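Local coordinates for protein exopolyphosphatase (Cytophaga hutchinsonii, PDB 3MDQ) that probably hydrolyses inorganic polyphosphate from the chain end, releasing phosphate, as an exopolyphosphatase of the Ppx/GppA family with an actin-like fold, at residues Leu134-Gly139 with Thr205-Cys210; Asp130-Ala135 with Phe145-Lys150; Thr213-Ala218 with Ile292-Tyr297. One frame throughout, in Å; residues are numbered along the deposited sequence.

Overall arrangement
All three contacts involve the six-stranded mixed sheet of one of the two actin-like halves of the chain. Contacts 1 and 2 start from the same strand, 133-138. Contact 2 closes first, pairing it with hairpin strand 143-148. Contact 1 uses its other edge and pairs it with strand 206-210. The two contacts share Leu134 and Ala135, and their centres lie about 9 Å apart. Contact 3 follows, packing helix 212-225 on strand 291-295, the next neighbour of 206-210; its centre is about 9 Å from contact 1 and 16 Å from contact 2. Together they tie hairpin, central parallel strands and helical cover into one core. Asp137 and Asp215 each lie near bound sulfate, consistent with a phosphate-handling cleft.

Contact 1: Leu134-Gly139 with Thr205-Cys210; sequences LAMDIG and TQLIGC
Leu134 pairs with Leu207 in parallel register, and three further pairs follow: Ala135 with Ile208, Met136 with Gly209, and Asp137 with Cys210. Four backbone hydrogen bonds join the strands. Leu134 N donates to Gln206 O (2.8 Å, nearly straight at 179°), and Ile208 N to Leu134 O. Met136 N then donates to Ile208 O at the more bent angle of 148°, and Cys210 N to Met136 O. A CA-H...O contact from Leu207 CA adds to the grip on Leu134 O (3.3 Å).

The apolar contacts lie on both faces. The leucines run side by side and point the same way, CD2 of Leu134 3.9 Å from CD1 of Leu207. The selenium of Met136, a selenomethionine, meets the same CD1 at 4.1 Å. On the other face the CB atoms of Ala135 and Ile208 touch at 4.2 Å.

Polar groups gather at the C-terminal end. With CG anti to the backbone N (chi1 -176°), the carboxylate of Asp137 lies beside Cys210. Its OD2 is 3.4 Å from Cys210 SG and is hydrogen-bonded to Ser211 OG. A water bridges Ile138 O (2.8 Å) and Cys210 O (2.7 Å).

Leu134 and Leu207 pack under helix 267-286, while Ala135, Asp137, Ile208 and Cys210 meet helix 111-125. Strand 143-148 continues the sheet beyond 134-138, and strand 291-295 beyond 206-210.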
loop_
_atom_site.group_PDB
_atom_site.type_symbol
_atom_site.label_atom_id
_atom_site.label_comp_id
_atom_site.label_asym_id
_atom_site.label_seq_id
_atom_site.Cartn_x
_atom_site.Cartn_y
_atom_site.Cartn_z
ATOM N N LEU A 134 -13.335 -0.762 8.362
ATOM C CA LEU A 134 -12.282 -1.687 7.983
ATOM C C LEU A 134 -11.437 -0.981 6.941
ATOM O O LEU A 134 -11.941 -0.595 5.854
ATOM C CB LEU A 134 -12.864 -2.993 7.438
ATOM C CG LEU A 134 -11.857 -3.984 6.857
ATOM C CD1 LEU A 134 -10.863 -4.501 7.923
ATOM C CD2 LEU A 134 -12.591 -5.168 6.138
ATOM N N ALA A 135 -10.148 -0.801 7.235
ATOM C CA ALA A 135 -9.205 -0.278 6.265
ATOM C C ALA A 135 -8.323 -1.383 5.746
ATOM O O ALA A 135 -7.925 -2.259 6.512
ATOM C CB ALA A 135 -8.328 0.854 6.907
HETATM N N MSE A 136 -8.017 -1.321 4.442
HETATM C CA MSE A 136 -7.167 -2.321 3.804
HETATM C C MSE A 136 -6.111 -1.680 2.902
HETATM O O MSE A 136 -6.414 -0.781 2.107
HETATM C CB MSE A 136 -8.007 -3.354 3.053
HETATM C CG MSE A 136 -8.782 -2.856 1.956
HETATM SE SE MSE A 136 -9.771 -4.393 1.088
HETATM C CE MSE A 136 -8.484 -5.422 0.356
ATOM N N ASP A 137 -4.860 -2.094 3.082
ATOM C CA ASP A 137 -3.729 -1.606 2.308
ATOM C C ASP A 137 -3.168 -2.766 1.513
ATOM O O ASP A 137 -2.679 -3.719 2.099
ATOM C CB ASP A 137 -2.662 -0.998 3.204
ATOM C CG ASP A 137 -1.516 -0.399 2.398
ATOM O OD1 ASP A 137 -0.852 -1.144 1.636
ATOM O OD2 ASP A 137 -1.311 0.834 2.502
ATOM N N ILE A 138 -3.326 -2.730 0.196
ATOM C CA ILE A 138 -2.795 -3.773 -0.690
ATOM C C ILE A 138 -1.487 -3.338 -1.304
ATOM O O ILE A 138 -1.413 -2.281 -1.972
ATOM C CB ILE A 138 -3.748 -4.082 -1.843
ATOM C CG1 ILE A 138 -5.081 -4.580 -1.294
ATOM C CG2 ILE A 138 -3.118 -5.150 -2.739
ATOM C CD1 ILE A 138 -6.137 -4.751 -2.409
ATOM N N GLY A 139 -0.446 -4.091 -1.021
ATOM C CA GLY A 139 0.860 -3.836 -1.598
ATOM C C GLY A 139 1.316 -5.024 -2.425
ATOM O O GLY A 139 0.563 -5.974 -2.605
ATOM N N THR A 205 -18.890 -1.137 9.460
ATOM C CA THR A 205 -19.947 -0.720 8.574
ATOM C C THR A 205 -19.427 0.052 7.372
ATOM O O THR A 205 -20.219 0.453 6.491
ATOM C CB THR A 205 -20.951 0.208 9.330
ATOM O OG1 THR A 205 -20.246 1.321 9.891
ATOM C CG2 THR A 205 -21.661 -0.569 10.424
ATOM N N GLN A 206 -18.109 0.262 7.297
ATOM C CA GLN A 206 -17.520 0.954 6.152
ATOM C C GLN A 206 -16.187 0.305 5.774
ATOM O O GLN A 206 -15.511 -0.330 6.599
ATOM C CB GLN A 206 -17.230 2.434 6.460
ATOM C CG GLN A 206 -18.443 3.302 6.948
ATOM C CD GLN A 206 -19.637 3.386 5.950
ATOM O OE1 GLN A 206 -20.800 3.496 6.374
ATOM N NE2 GLN A 206 -19.368 3.264 4.691
ATOM N N LEU A 207 -15.845 0.445 4.497
ATOM C CA LEU A 207 -14.602 -0.069 3.925
ATOM C C LEU A 207 -13.775 1.077 3.365
ATOM O O LEU A 207 -14.251 1.911 2.568
ATOM C CB LEU A 207 -14.872 -1.134 2.816
ATOM C CG LEU A 207 -13.655 -1.805 2.188
ATOM C CD1 LEU A 207 -12.778 -2.556 3.214
ATOM C CD2 LEU A 207 -14.095 -2.777 1.061
ATOM N N ILE A 208 -12.518 1.147 3.774
ATOM C CA ILE A 208 -11.548 2.140 3.305
ATOM C C ILE A 208 -10.371 1.408 2.670
ATOM O O ILE A 208 -9.919 0.383 3.219
ATOM C CB ILE A 208 -11.028 2.956 4.487
ATOM C CG1 ILE A 208 -12.181 3.741 5.141
ATOM C CG2 ILE A 208 -9.892 3.902 4.071
ATOM C CD1 ILE A 208 -11.825 4.397 6.493
ATOM N N GLY A 209 -9.897 1.881 1.516
ATOM C CA GLY A 209 -8.724 1.303 0.866
ATOM C C GLY A 209 -7.641 2.334 0.713
ATOM O O GLY A 209 -7.931 3.518 0.494
ATOM N N CYS A 210 -6.385 1.923 0.829
ATOM C CA CYS A 210 -5.274 2.811 0.527
ATOM C C CYS A 210 -4.168 2.067 -0.250
ATOM O O CYS A 210 -4.154 0.828 -0.331
ATOM C CB CYS A 210 -4.748 3.526 1.767
ATOM S SG CYS A 210 -4.208 2.424 3.072
HETATM O O HOH W 1 -3.613 -0.569 -2.524
#

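Contact 2: Asp130-Ala135 with Phe145-Lys150; sequences DHISLA and FIIGNK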
loop_
_atom_site.group_PDB
_atom_site.type_symbol
_atom_site.label_atom_id
_atom_site.label_comp_id
_atom_site.label_asym_id
_atom_site.label_seq_id
_atom_site.Cartn_x
_atom_site.Cartn_y
_atom_site.Cartn_z
ATOM N N ASP A 130 -17.136 8.053 14.943
ATOM C CA ASP A 130 -17.178 6.790 15.659
ATOM C C ASP A 130 -17.594 5.623 14.749
ATOM O O ASP A 130 -17.955 4.558 15.242
ATOM C CB ASP A 130 -18.118 6.894 16.882
ATOM C CG ASP A 130 -19.529 7.232 16.511
ATOM O OD1 ASP A 130 -19.827 7.582 15.330
ATOM O OD2 ASP A 130 -20.370 7.186 17.445
ATOM N N HIS A 131 -17.572 5.806 13.433
ATOM C CA HIS A 131 -17.997 4.743 12.537
ATOM C C HIS A 131 -16.937 3.646 12.490
ATOM O O HIS A 131 -15.783 3.923 12.141
ATOM C CB HIS A 131 -18.245 5.262 11.102
ATOM C CG HIS A 131 -19.276 6.345 11.027
ATOM N ND1 HIS A 131 -19.435 7.152 9.920
ATOM C CD2 HIS A 131 -20.174 6.783 11.947
ATOM C CE1 HIS A 131 -20.416 8.015 10.144
ATOM N NE2 HIS A 131 -20.875 7.821 11.372
ATOM N N ILE A 132 -17.329 2.426 12.841
ATOM C CA ILE A 132 -16.377 1.282 12.866
ATOM C C ILE A 132 -16.055 0.933 11.416
ATOM O O ILE A 132 -16.944 0.608 10.617
ATOM C CB ILE A 132 -16.971 0.076 13.589
ATOM C CG1 ILE A 132 -17.408 0.419 15.012
ATOM C CG2 ILE A 132 -15.974 -1.091 13.628
ATOM C CD1 ILE A 132 -16.377 1.025 15.808
ATOM N N SER A 133 -14.786 1.049 11.070
ATOM C CA SER A 133 -14.367 0.987 9.692
ATOM C C SER A 133 -13.308 -0.099 9.526
ATOM O O SER A 133 -12.460 -0.288 10.402
ATOM C CB SER A 133 -13.779 2.337 9.271
ATOM O OG SER A 133 -14.737 3.390 9.580
ATOM N N LEU A 134 -13.335 -0.762 8.362
ATOM C CA LEU A 134 -12.282 -1.687 7.983
ATOM C C LEU A 134 -11.437 -0.981 6.941
ATOM O O LEU A 134 -11.941 -0.595 5.854
ATOM C CB LEU A 134 -12.864 -2.993 7.438
ATOM C CG LEU A 134 -11.857 -3.984 6.857
ATOM C CD1 LEU A 134 -10.863 -4.501 7.923
ATOM C CD2 LEU A 134 -12.591 -5.168 6.138
ATOM N N ALA A 135 -10.148 -0.801 7.235
ATOM C CA ALA A 135 -9.205 -0.278 6.265
ATOM C C ALA A 135 -8.323 -1.383 5.746
ATOM O O ALA A 135 -7.925 -2.259 6.512
ATOM C CB ALA A 135 -8.328 0.854 6.907
ATOM N N PHE A 145 -4.944 -5.230 7.223
ATOM C CA PHE A 145 -6.316 -4.940 7.539
ATOM C C PHE A 145 -6.383 -4.378 8.940
ATOM O O PHE A 145 -5.720 -4.913 9.858
ATOM C CB PHE A 145 -7.155 -6.190 7.491
ATOM C CG PHE A 145 -7.304 -6.796 6.119
ATOM C CD1 PHE A 145 -8.252 -6.332 5.250
ATOM C CD2 PHE A 145 -6.504 -7.855 5.738
ATOM C CE1 PHE A 145 -8.384 -6.891 3.995
ATOM C CE2 PHE A 145 -6.658 -8.425 4.501
ATOM C CZ PHE A 145 -7.594 -7.962 3.637
ATOM N N ILE A 146 -7.138 -3.290 9.110
ATOM C CA ILE A 146 -7.306 -2.659 10.404
ATOM C C ILE A 146 -8.784 -2.326 10.638
ATOM O O ILE A 146 -9.432 -1.754 9.730
ATOM C CB ILE A 146 -6.498 -1.346 10.541
ATOM C CG1 ILE A 146 -5.043 -1.499 10.087
ATOM C CG2 ILE A 146 -6.583 -0.805 11.989
ATOM C CD1 ILE A 146 -4.799 -1.068 8.672
ATOM N N ILE A 147 -9.328 -2.671 11.813
ATOM C CA ILE A 147 -10.668 -2.278 12.184
ATOM C C ILE A 147 -10.565 -1.225 13.266
ATOM O O ILE A 147 -9.912 -1.465 14.250
ATOM C CB ILE A 147 -11.524 -3.451 12.632
ATOM C CG1 ILE A 147 -11.719 -4.456 11.499
ATOM C CG2 ILE A 147 -12.886 -2.974 13.192
ATOM C CD1 ILE A 147 -12.400 -5.759 11.879
ATOM N N GLY A 148 -11.157 -0.058 13.035
ATOM C CA GLY A 148 -11.089 1.014 14.010
ATOM C C GLY A 148 -11.936 2.196 13.650
ATOM O O GLY A 148 -12.832 2.124 12.798
ATOM N N ASN A 149 -11.653 3.321 14.312
ATOM C CA ASN A 149 -12.392 4.580 14.092
ATOM C C ASN A 149 -11.461 5.732 14.315
ATOM O O ASN A 149 -10.273 5.547 14.232
ATOM C CB ASN A 149 -13.642 4.625 14.987
ATOM C CG ASN A 149 -13.304 4.522 16.468
ATOM O OD1 ASN A 149 -12.230 4.902 16.910
ATOM N ND2 ASN A 149 -14.256 4.025 17.248
ATOM N N LYS A 150 -11.977 6.941 14.564
ATOM C CA LYS A 150 -11.132 8.109 14.616
ATOM C C LYS A 150 -10.126 8.082 15.743
ATOM O O LYS A 150 -9.096 8.775 15.668
ATOM C CB LYS A 150 -11.958 9.410 14.729
ATOM C CG LYS A 150 -12.641 9.642 16.058
ATOM C CD LYS A 150 -13.284 11.045 16.052
ATOM C CE LYS A 150 -13.940 11.382 17.382
ATOM N NZ LYS A 150 -14.621 12.709 17.298
#
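Ile146 O is gripped from the opposite strand by two groups of neighbouring residues. The N-H of Ala135 gives it a hydrogen bond of 2.8 Å. The CA-H of Leu134 adds a weaker contact, with Leu134 CA 3.3 Å from Ile146 O. Ile146 N returns a bond to Ala135 O, which completes an antiparallel hydrogen-bonded pair. Ser133 and Gly148 form a second such pair. Ser133 N donates to Gly148 O at 2.8 Å, and Gly148 N donates back to Ser133 O. Between them, Leu134 and Ile147 make the non-hydrogen-bonded pair.

The side chains of this middle pair cross obliquely. With CG1 of Ile147 anti to the carbonyl carbon (chi1 -63°) and CG2 anti to the backbone N, its two branches part to meet different partners. CG1 rests 3.7 Å from CD1 of Leu134, which also reaches CB of Phe145. CG2 of Ile147 touches CG2 of Ile132 at 3.6 Å.

At the start of the strand, Ser133 OG donates back to His131 O, in the loop before it, at 2.8 Å. This hydroxyl comes from above the carbonyl plane, 54° out of it. Asn149 CB lies 3.6 Å from the same His131 O. OD1 of Asn149 accepts from Asn151 N, while its ND2 lies 3.9 Å from Ile132 CD1 across the contact.

Helix 193-202 packs on the face with Leu134 and Ile147, and helix 111-125 on the face with Ala135 and Ile146. The pairing is that of a beta hairpin, strands 133-138 and 143-148, as at the start of the sheet in each half of actin-like ATPase folds.

Contact 3: Thr213-Ala218 with Ile292-Tyr297; sequences TFDTLA and ITVSTY
Phe214 and Val294 meet where helix 212-225 packs on strand 291-295, a helix-on-sheet layer of the actin-like fold. Within these segments the two axes run at 113°. Ile292 has two conformers. In the one described here, the side chain of Phe214 crosses that of Ile292 at about a right angle, and ring atom CE1 meets Ile292 CG2 at 4.0 Å. The CB of Val294 points toward the helix, and both methyls touch it. CG1 lies 4.1 Å from Phe214 CB and 4.0 Å from Asp215 OD1. CG2 reaches Phe214 O at 3.8 Å and Ala218 CB at 4.3 Å. An alanine at Val294 would lose both methyls and would probably open a gap beneath the helix beside Phe214 and Ala218. Helices 267-286 and 241-253 enclose this apolar layer: Phe214 touches Ile280, and Ile292 touches Phe244.

Asp215 carries the polar part of the contact, and its side chain is about 3 Å from a bound sulfate. No direct hydrogen bond joins the two segments. Instead a water donates to both sides, 2.8 Å from Asp215 OD1 and 2.7 Å from Ser295 O.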
loop_
_atom_site.group_PDB
_atom_site.type_symbol
_atom_site.label_atom_id
_atom_site.label_comp_id
_atom_site.label_asym_id
_atom_site.label_seq_id
_atom_site.Cartn_x
_atom_site.Cartn_y
_atom_site.Cartn_z
ATOM N N THR A 213 -3.073 0.365 -5.628
ATOM C CA THR A 213 -4.226 -0.227 -6.304
ATOM C C THR A 213 -5.450 0.668 -6.134
ATOM O O THR A 213 -6.142 1.010 -7.091
ATOM C CB THR A 213 -4.543 -1.630 -5.826
ATOM O OG1 THR A 213 -3.450 -2.492 -6.183
ATOM C CG2 THR A 213 -5.811 -2.177 -6.461
ATOM N N PHE A 214 -5.725 1.067 -4.902
ATOM C CA PHE A 214 -6.873 1.918 -4.658
ATOM C C PHE A 214 -6.731 3.307 -5.294
ATOM O O PHE A 214 -7.704 3.842 -5.806
ATOM C CB PHE A 214 -7.137 1.993 -3.153
ATOM C CG PHE A 214 -7.813 0.771 -2.587
ATOM C CD1 PHE A 214 -9.175 0.574 -2.757
ATOM C CD2 PHE A 214 -7.094 -0.172 -1.834
ATOM C CE1 PHE A 214 -9.793 -0.534 -2.242
ATOM C CE2 PHE A 214 -7.711 -1.274 -1.291
ATOM C CZ PHE A 214 -9.060 -1.473 -1.481
ATOM N N ASP A 215 -5.530 3.871 -5.308
ATOM C CA ASP A 215 -5.301 5.163 -5.964
ATOM C C ASP A 215 -5.608 5.035 -7.442
ATOM O O ASP A 215 -6.267 5.897 -8.029
ATOM C CB ASP A 215 -3.850 5.645 -5.813
ATOM C CG ASP A 215 -3.468 5.996 -4.398
ATOM O OD1 ASP A 215 -4.340 6.220 -3.557
ATOM O OD2 ASP A 215 -2.223 6.088 -4.131
ATOM N N THR A 216 -5.157 3.924 -8.050
ATOM C CA THR A 216 -5.435 3.703 -9.478
ATOM C C THR A 216 -6.934 3.541 -9.771
ATOM O O THR A 216 -7.448 4.077 -10.773
ATOM C CB THR A 216 -4.593 2.536 -10.044
ATOM O OG1 THR A 216 -3.227 2.972 -10.124
ATOM C CG2 THR A 216 -5.055 2.118 -11.453
ATOM N N LEU A 217 -7.669 2.842 -8.901
ATOM C CA LEU A 217 -9.101 2.691 -9.088
ATOM C C LEU A 217 -9.778 4.063 -9.047
ATOM O O LEU A 217 -10.644 4.359 -9.873
ATOM C CB LEU A 217 -9.744 1.748 -8.065
ATOM C CG LEU A 217 -9.225 0.294 -8.115
ATOM C CD1 LEU A 217 -9.813 -0.500 -6.944
ATOM C CD2 LEU A 217 -9.568 -0.316 -9.507
ATOM N N ALA A 218 -9.387 4.886 -8.080
ATOM C CA ALA A 218 -9.918 6.225 -8.004
ATOM C C ALA A 218 -9.620 7.017 -9.279
ATOM O O ALA A 218 -10.511 7.663 -9.842
ATOM C CB ALA A 218 -9.392 6.950 -6.772
ATOM N N ILE A 292 -16.895 2.343 -1.210
ATOM C CA ILE A 292 -15.501 2.271 -0.757
ATOM C C ILE A 292 -14.958 3.676 -0.686
ATOM O O ILE A 292 -15.163 4.476 -1.596
ATOM C CB ILE A 292 -14.595 1.445 -1.684
ATOM C CG1 ILE A 292 -15.279 0.129 -2.076
ATOM C CG2 ILE A 292 -13.204 1.210 -1.001
ATOM C CD1 ILE A 292 -14.533 -0.686 -3.201
ATOM N N THR A 293 -14.287 4.004 0.419
ATOM C CA THR A 293 -13.581 5.305 0.506
ATOM C C THR A 293 -12.093 5.051 0.297
ATOM O O THR A 293 -11.503 4.265 1.021
ATOM C CB THR A 293 -13.845 6.040 1.811
ATOM O OG1 THR A 293 -15.240 6.398 1.861
ATOM C CG2 THR A 293 -13.049 7.318 1.862
ATOM N N VAL A 294 -11.506 5.680 -0.725
ATOM C CA VAL A 294 -10.074 5.626 -0.933
ATOM C C VAL A 294 -9.396 6.720 -0.072
ATOM O O VAL A 294 -9.747 7.898 -0.166
ATOM C CB VAL A 294 -9.714 5.810 -2.403
ATOM C CG1 VAL A 294 -8.186 5.881 -2.562
ATOM C CG2 VAL A 294 -10.368 4.675 -3.208
ATOM N N SER A 295 -8.495 6.308 0.809
ATOM C CA SER A 295 -7.600 7.222 1.510
ATOM C C SER A 295 -6.355 7.447 0.658
ATOM O O SER A 295 -5.696 6.484 0.311
ATOM C CB SER A 295 -7.190 6.657 2.884
ATOM O OG SER A 295 -6.063 7.351 3.422
ATOM N N THR A 296 -6.020 8.702 0.392
ATOM C CA THR A 296 -4.769 8.977 -0.344
ATOM C C THR A 296 -3.540 8.920 0.550
ATOM O O THR A 296 -2.431 8.985 0.038
ATOM C CB THR A 296 -4.800 10.302 -1.085
ATOM O OG1 THR A 296 -4.807 11.364 -0.134
ATOM C CG2 THR A 296 -6.048 10.396 -2.001
ATOM N N TYR A 297 -3.742 8.792 1.859
ATOM C CA TYR A 297 -2.645 8.592 2.841
ATOM C C TYR A 297 -2.500 7.128 3.165
ATOM O O TYR A 297 -3.489 6.388 3.261
ATOM C CB TYR A 297 -2.947 9.328 4.136
ATOM C CG TYR A 297 -2.855 10.835 4.099
ATOM C CD1 TYR A 297 -2.681 11.544 2.905
ATOM C CD2 TYR A 297 -2.964 11.556 5.270
ATOM C CE1 TYR A 297 -2.590 12.912 2.909
ATOM C CE2 TYR A 297 -2.865 12.916 5.274
ATOM C CZ TYR A 297 -2.692 13.587 4.086
ATOM O OH TYR A 297 -2.611 14.970 4.117
HETATM O O HOH W 2 -3.432 5.698 -0.942
HETATM O O HOH W 3 -1.614 8.846 -2.677
#